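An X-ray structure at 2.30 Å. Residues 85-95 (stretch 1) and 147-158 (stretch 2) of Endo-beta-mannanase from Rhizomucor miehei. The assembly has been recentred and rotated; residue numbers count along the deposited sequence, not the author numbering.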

ATOM      1  N   GLY A  85      -8.407 -18.032   6.980  1.00 36.28           N
ATOM      2  CA  GLY A  85      -8.774 -17.021   5.990  1.00 36.54           C
ATOM      3  C   GLY A  85      -9.126 -15.635   6.495  1.00 36.92           C
ATOM      4  O   GLY A  85      -8.515 -15.119   7.445  1.00 37.71           O
ATOM      5  N   LEU A  86     -10.133 -15.049   5.845  1.00 37.02           N
ATOM      6  CA  LEU A  86     -10.527 -13.648   6.013  1.00 35.81           C
ATOM      7  C   LEU A  86     -10.962 -13.259   7.418  1.00 36.06           C
ATOM      8  O   LEU A  86     -10.976 -12.074   7.754  1.00 35.12           O
ATOM      9  N   GLY A  87     -11.309 -14.256   8.231  1.00 35.50           N
ATOM     10  CA  GLY A  87     -11.612 -14.040   9.640  1.00 34.60           C
ATOM     11  C   GLY A  87     -10.417 -13.451  10.372  1.00 35.78           C
ATOM     12  O   GLY A  87     -10.578 -12.730  11.369  1.00 33.74           O
ATOM     13  N   ARG A  88      -9.217 -13.763   9.873  1.00 35.59           N
ATOM     14  CA  ARG A  88      -7.981 -13.134  10.342  1.00 33.50           C
ATOM     15  C   ARG A  88      -7.988 -11.619  10.082  1.00 32.39           C
ATOM     16  O   ARG A  88      -7.462 -10.834  10.886  1.00 31.13           O
ATOM     17  N   ILE A  89      -8.578 -11.212   8.959  1.00 31.57           N
ATOM     18  CA  ILE A  89      -8.710  -9.789   8.650  1.00 30.69           C
ATOM     19  C   ILE A  89      -9.717  -9.152   9.608  1.00 30.90           C
ATOM     20  O   ILE A  89      -9.445  -8.082  10.163  1.00 31.17           O
ATOM     21  N   ASP A  90     -10.850  -9.834   9.824  1.00 29.44           N
ATOM     22  CA  ASP A  90     -11.879  -9.395  10.769  1.00 28.65           C
ATOM     23  C   ASP A  90     -11.246  -9.049  12.117  1.00 28.64           C
ATOM     24  O   ASP A  90     -11.560  -8.030  12.718  1.00 27.29           O
ATOM     25  N   TYR A  91     -10.349  -9.909  12.585  1.00 31.29           N
ATOM     26  CA  TYR A  91      -9.696  -9.702  13.866  1.00 33.35           C
ATOM     27  C   TYR A  91      -8.751  -8.507  13.823  1.00 34.37           C
ATOM     28  O   TYR A  91      -8.657  -7.749  14.792  1.00 36.58           O
ATOM     29  N   ILE A  92      -8.066  -8.330  12.695  1.00 34.49           N
ATOM     30  CA  ILE A  92      -7.162  -7.193  12.520  1.00 33.32           C
ATOM     31  C   ILE A  92      -7.931  -5.872  12.596  1.00 32.64           C
ATOM     32  O   ILE A  92      -7.552  -4.970  13.353  1.00 34.43           O
ATOM     33  N   ILE A  93      -9.022  -5.783  11.839  1.00 31.19           N
ATOM     34  CA  ILE A  93      -9.880  -4.594  11.830  1.00 29.28           C
ATOM     35  C   ILE A  93     -10.406  -4.274  13.225  1.00 28.87           C
ATOM     36  O   ILE A  93     -10.585  -3.107  13.567  1.00 27.85           O
ATOM     37  N   GLN A  94     -10.669  -5.320  14.006  1.00 29.42           N
ATOM     38  CA  GLN A  94     -11.254  -5.187  15.339  1.00 30.38           C
ATOM     39  C   GLN A  94     -10.255  -4.546  16.303  1.00 30.41           C
ATOM     40  O   GLN A  94     -10.581  -3.577  16.983  1.00 30.84           O
ATOM     41  N   GLN A  95      -9.044  -5.097  16.332  1.00 31.43           N
ATOM     42  CA  GLN A  95      -7.969  -4.592  17.175  1.00 33.29           C
ATOM     43  C   GLN A  95      -7.493  -3.220  16.723  1.00 34.64           C
ATOM     44  O   GLN A  95      -7.076  -2.401  17.557  1.00 34.79           O
ATOM     45  N   SER A 147     -15.209  -7.382  -4.845  1.00 34.77           N
ATOM     46  CA  SER A 147     -16.604  -7.409  -4.401  1.00 34.71           C
ATOM     47  C   SER A 147     -16.772  -8.173  -3.098  1.00 33.90           C
ATOM     48  O   SER A 147     -17.446  -7.707  -2.191  1.00 35.07           O
ATOM     49  N   HIS A 148     -16.159  -9.348  -3.018  1.00 33.59           N
ATOM     50  CA  HIS A 148     -16.257 -10.200  -1.844  1.00 32.57           C
ATOM     51  C   HIS A 148     -15.676  -9.530  -0.626  1.00 32.45           C
ATOM     52  O   HIS A 148     -16.278  -9.546   0.450  1.00 33.16           O
ATOM     53  N   VAL A 149     -14.502  -8.927  -0.788  1.00 31.66           N
ATOM     54  CA  VAL A 149     -13.803  -8.297   0.327  1.00 30.64           C
ATOM     55  C   VAL A 149     -14.572  -7.077   0.826  1.00 31.55           C
ATOM     56  O   VAL A 149     -14.817  -6.955   2.028  1.00 31.06           O
ATOM     57  N   LEU A 150     -14.982  -6.203  -0.096  1.00 32.41           N
ATOM     58  CA  LEU A 150     -15.724  -4.986   0.276  1.00 32.95           C
ATOM     59  C   LEU A 150     -17.093  -5.287   0.897  1.00 33.16           C
ATOM     60  O   LEU A 150     -17.558  -4.546   1.768  1.00 31.41           O
ATOM     61  N   ASN A 151     -17.728  -6.365   0.429  1.00 33.10           N
ATOM     62  CA  ASN A 151     -19.053  -6.762   0.908  1.00 35.41           C
ATOM     63  C   ASN A 151     -19.045  -7.581   2.197  1.00 36.17           C
ATOM     64  O   ASN A 151     -20.057  -7.642   2.897  1.00 39.21           O
ATOM     65  N   ARG A 152     -17.911  -8.203   2.512  1.00 35.24           N
ATOM     66  CA  ARG A 152     -17.814  -9.068   3.680  1.00 33.52           C
ATOM     67  C   ARG A 152     -18.315  -8.385   4.942  1.00 32.80           C
ATOM     68  O   ARG A 152     -17.940  -7.252   5.225  1.00 33.39           O
ATOM     69  N   GLU A 153     -19.172  -9.077   5.688  1.00 31.76           N
ATOM     70  CA  GLU A 153     -19.513  -8.653   7.042  1.00 31.82           C
ATOM     71  C   GLU A 153     -18.401  -9.087   8.000  1.00 31.38           C
ATOM     72  O   GLU A 153     -17.899 -10.217   7.919  1.00 30.87           O
ATOM     73  N   ASN A 154     -18.028  -8.197   8.912  1.00 31.19           N
ATOM     74  CA  ASN A 154     -17.040  -8.532   9.926  1.00 31.02           C
ATOM     75  C   ASN A 154     -17.684  -9.505  10.892  1.00 32.79           C
ATOM     76  O   ASN A 154     -18.635  -9.149  11.587  1.00 34.92           O
ATOM     77  N   SER A 155     -17.168 -10.730  10.941  1.00 34.85           N
ATOM     78  CA  SER A 155     -17.769 -11.776  11.775  1.00 36.96           C
ATOM     79  C   SER A 155     -17.619 -11.526  13.281  1.00 38.55           C
ATOM     80  O   SER A 155     -18.279 -12.185  14.087  1.00 40.88           O
ATOM     81  N   LEU A 156     -16.773 -10.567  13.656  1.00 37.50           N
ATOM     82  CA  LEU A 156     -16.612 -10.203  15.060  1.00 37.41           C
ATOM     83  C   LEU A 156     -17.334  -8.909  15.461  1.00 37.10           C
ATOM     84  O   LEU A 156     -17.582  -8.691  16.647  1.00 37.65           O
ATOM     85  N   THR A 157     -17.676  -8.060  14.491  1.00 37.08           N
ATOM     86  CA  THR A 157     -18.293  -6.751  14.800  1.00 35.97           C
ATOM     87  C   THR A 157     -19.541  -6.414  13.988  1.00 34.26           C
ATOM     88  O   THR A 157     -20.199  -5.400  14.252  1.00 33.74           O
ATOM     89  N   GLY A 158     -19.858  -7.244  12.998  1.00 32.71           N
ATOM     90  CA  GLY A 158     -21.100  -7.094  12.239  1.00 33.56           C
ATOM     91  C   GLY A 158     -21.108  -6.002  11.181  1.00 33.55           C
ATOM     92  O   GLY A 158     -22.104  -5.827  10.471  1.00 32.85           O
TER

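A single buried carboxylate on a helix can organise a loop against it, and the contact between residues 85-95 and 147-158 of this endo-beta-mannanase is a polar one of that kind, centred on D90 and flanked by van der Waals packing. D90 points toward the second stretch in the m rotamer, and both its oxygens are used. R152, the first residue to leave helical geometry after the helix ending at N151, extends with chi1 to chi3 all t and meets the carboxylate edge-on in a two-pronged salt bridge: NE to D90 OD1 at 2.9 Å and NH2 to D90 OD2 at 2.8 Å. D90 OD2 also accepts from S155 N (2.8 Å) and, with S155 in the p rotamer, from S155 OG (2.9 Å), so side chain and backbone of the loop converge on one acceptor. N154 works on both sides of the join: its ND2 makes a weak hydrogen bond to D90 O (3.4 Å), while its OD1 accepts from L156 N (2.9 Å), bracing the turn. Around this centre the contacts are van der Waals ones, made largely by carbon atoms. L86 (m, t) lays its CB over one guanidinium face, 3.9 Å from R152 NE, and its CD1 lies 3.8 Å from H148 CD2. Farther along, L156 CD1 sits 3.9 Å from Y91 CB, and Q94 CG approaches T157 CG2 at 4.0 Å.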

ATOM      1  CB  LEU A  86     -11.619 -13.283   5.001  1.00 36.09           C
ATOM      2  CG  LEU A  86     -11.132 -13.199   3.550  1.00 37.36           C
ATOM      3  CD1 LEU A  86     -12.295 -13.094   2.573  1.00 36.93           C
ATOM      4  CD2 LEU A  86     -10.153 -12.042   3.368  1.00 37.26           C
ATOM      5  CB  ARG A  88      -6.757 -13.770   9.681  1.00 34.56           C
ATOM      6  CG  ARG A  88      -6.343 -15.121  10.251  1.00 36.51           C
ATOM      7  CD  ARG A  88      -5.005 -15.558   9.672  1.00 36.22           C
ATOM      8  NE  ARG A  88      -4.386 -16.626  10.450  1.00 40.07           N
ATOM      9  CZ  ARG A  88      -3.522 -16.440  11.448  1.00 42.98           C
ATOM     10  NH1 ARG A  88      -3.146 -15.214  11.811  1.00 42.91           N
ATOM     11  NH2 ARG A  88      -3.024 -17.490  12.088  1.00 44.93           N
ATOM     12  CB  ILE A  89      -9.074  -9.536   7.170  1.00 29.30           C
ATOM     13  CG1 ILE A  89      -8.005 -10.117   6.240  1.00 29.11           C
ATOM     14  CG2 ILE A  89      -9.256  -8.049   6.892  1.00 28.59           C
ATOM     15  CD1 ILE A  89      -6.596  -9.593   6.461  1.00 28.94           C
ATOM     16  CB  ASP A  90     -12.950 -10.484  10.970  1.00 28.71           C
ATOM     17  CG  ASP A  90     -13.857 -10.701   9.739  1.00 29.26           C
ATOM     18  OD1 ASP A  90     -13.716 -10.022   8.697  1.00 29.76           O
ATOM     19  OD2 ASP A  90     -14.740 -11.574   9.824  1.00 29.89           O
ATOM     20  CB  TYR A  91      -8.975 -10.970  14.328  1.00 34.23           C
ATOM     21  CG  TYR A  91      -8.340 -10.826  15.695  1.00 35.32           C
ATOM     22  CD1 TYR A  91      -9.108 -10.912  16.861  1.00 35.74           C
ATOM     23  CD2 TYR A  91      -6.970 -10.586  15.826  1.00 36.09           C
ATOM     24  CE1 TYR A  91      -8.524 -10.770  18.117  1.00 34.90           C
ATOM     25  CE2 TYR A  91      -6.381 -10.441  17.076  1.00 35.04           C
ATOM     26  CZ  TYR A  91      -7.157 -10.536  18.212  1.00 35.00           C
ATOM     27  OH  TYR A  91      -6.560 -10.392  19.441  1.00 35.11           O
ATOM     28  CB  ILE A  92      -6.352  -7.295  11.212  1.00 32.68           C
ATOM     29  CG1 ILE A  92      -5.304  -8.402  11.336  1.00 32.20           C
ATOM     30  CG2 ILE A  92      -5.667  -5.971  10.892  1.00 33.94           C
ATOM     31  CD1 ILE A  92      -4.750  -8.879  10.007  1.00 33.01           C
ATOM     32  CB  ILE A  93     -11.085  -4.761  10.878  1.00 28.32           C
ATOM     33  CG1 ILE A  93     -10.627  -5.140   9.464  1.00 28.63           C
ATOM     34  CG2 ILE A  93     -11.925  -3.488  10.828  1.00 27.26           C
ATOM     35  CD1 ILE A  93     -11.771  -5.530   8.546  1.00 27.94           C
ATOM     36  CB  GLN A  94     -11.693  -6.556  15.864  1.00 30.27           C
ATOM     37  CG  GLN A  94     -12.489  -6.494  17.158  1.00 30.32           C
ATOM     38  CD  GLN A  94     -12.561  -7.832  17.868  1.00 31.07           C
ATOM     39  OE1 GLN A  94     -13.647  -8.300  18.217  1.00 31.39           O
ATOM     40  NE2 GLN A  94     -11.405  -8.456  18.087  1.00 31.08           N
ATOM     41  CB  GLN A  95      -6.796  -5.576  17.213  1.00 33.68           C
ATOM     42  CG  GLN A  95      -7.113  -6.908  17.873  1.00 33.23           C
ATOM     43  CD  GLN A  95      -7.884  -6.756  19.164  1.00 33.08           C
ATOM     44  OE1 GLN A  95      -8.880  -7.446  19.386  1.00 33.11           O
ATOM     45  NE2 GLN A  95      -7.439  -5.840  20.021  1.00 34.57           N
ATOM     46  CB  SER A 147     -17.497  -8.039  -5.473  1.00 35.19           C
ATOM     47  OG  SER A 147     -18.753  -8.420  -4.926  1.00 36.52           O
ATOM     48  CB  HIS A 148     -15.549 -11.520  -2.116  1.00 33.17           C
ATOM     49  CG  HIS A 148     -15.771 -12.560  -1.054  1.00 33.38           C
ATOM     50  ND1 HIS A 148     -16.533 -13.648  -1.259  1.00 32.88           N
ATOM     51  CD2 HIS A 148     -15.306 -12.644   0.252  1.00 33.67           C
ATOM     52  CE1 HIS A 148     -16.555 -14.393  -0.144  1.00 33.00           C
ATOM     53  NE2 HIS A 148     -15.807 -13.774   0.783  1.00 34.75           N
ATOM     54  CB  VAL A 149     -12.352  -7.923  -0.038  1.00 29.30           C
ATOM     55  CG1 VAL A 149     -11.712  -7.099   1.074  1.00 28.75           C
ATOM     56  CG2 VAL A 149     -11.539  -9.180  -0.288  1.00 28.78           C
ATOM     57  CB  LEU A 150     -15.909  -4.044  -0.923  1.00 32.11           C
ATOM     58  CG  LEU A 150     -14.746  -3.591  -1.812  1.00 32.63           C
ATOM     59  CD1 LEU A 150     -15.169  -2.392  -2.646  1.00 31.96           C
ATOM     60  CD2 LEU A 150     -13.499  -3.261  -1.024  1.00 30.96           C
ATOM     61  CB  ASN A 151     -19.825  -7.517  -0.181  1.00 36.64           C
ATOM     62  CG  ASN A 151     -20.392  -6.593  -1.238  1.00 37.49           C
ATOM     63  OD1 ASN A 151     -21.083  -5.621  -0.925  1.00 38.94           O
ATOM     64  ND2 ASN A 151     -20.106  -6.888  -2.499  1.00 36.20           N
ATOM     65  CB  ARG A 152     -16.378  -9.554   3.895  1.00 33.71           C
ATOM     66  CG  ARG A 152     -16.288 -10.679   4.913  1.00 33.62           C
ATOM     67  CD  ARG A 152     -14.865 -11.013   5.334  1.00 34.55           C
ATOM     68  NE  ARG A 152     -14.841 -11.735   6.613  1.00 34.35           N
ATOM     69  CZ  ARG A 152     -15.155 -13.023   6.768  1.00 33.68           C
ATOM     70  NH1 ARG A 152     -15.528 -13.765   5.733  1.00 33.32           N
ATOM     71  NH2 ARG A 152     -15.096 -13.572   7.968  1.00 32.87           N
ATOM     72  CB  GLU A 153     -20.846  -9.258   7.485  1.00 31.54           C
ATOM     73  CG  GLU A 153     -21.361  -8.736   8.820  1.00 32.36           C
ATOM     74  CD  GLU A 153     -22.603  -9.466   9.299  1.00 33.04           C
ATOM     75  OE1 GLU A 153     -22.501 -10.661   9.658  1.00 33.19           O
ATOM     76  OE2 GLU A 153     -23.679  -8.839   9.329  1.00 33.29           O
ATOM     77  CB  ASN A 154     -16.590  -7.276  10.664  1.00 29.59           C
ATOM     78  CG  ASN A 154     -15.343  -7.501  11.498  1.00 28.86           C
ATOM     79  OD1 ASN A 154     -15.287  -8.400  12.345  1.00 27.79           O
ATOM     80  ND2 ASN A 154     -14.332  -6.676  11.264  1.00 27.35           N
ATOM     81  CB  SER A 155     -17.237 -13.162  11.388  1.00 38.85           C
ATOM     82  OG  SER A 155     -15.892 -13.344  11.798  1.00 43.19           O
ATOM     83  CB  LEU A 156     -15.127 -10.132  15.430  1.00 38.06           C
ATOM     84  CG  LEU A 156     -14.305 -11.399  15.120  1.00 39.97           C
ATOM     85  CD1 LEU A 156     -12.812 -11.104  15.161  1.00 40.36           C
ATOM     86  CD2 LEU A 156     -14.653 -12.590  16.017  1.00 39.35           C
ATOM     87  CB  THR A 157     -17.297  -5.580  14.654  1.00 37.79           C
ATOM     88  OG1 THR A 157     -16.822  -5.513  13.304  1.00 38.97           O
ATOM     89  CG2 THR A 157     -16.110  -5.724  15.615  1.00 39.44           C
TER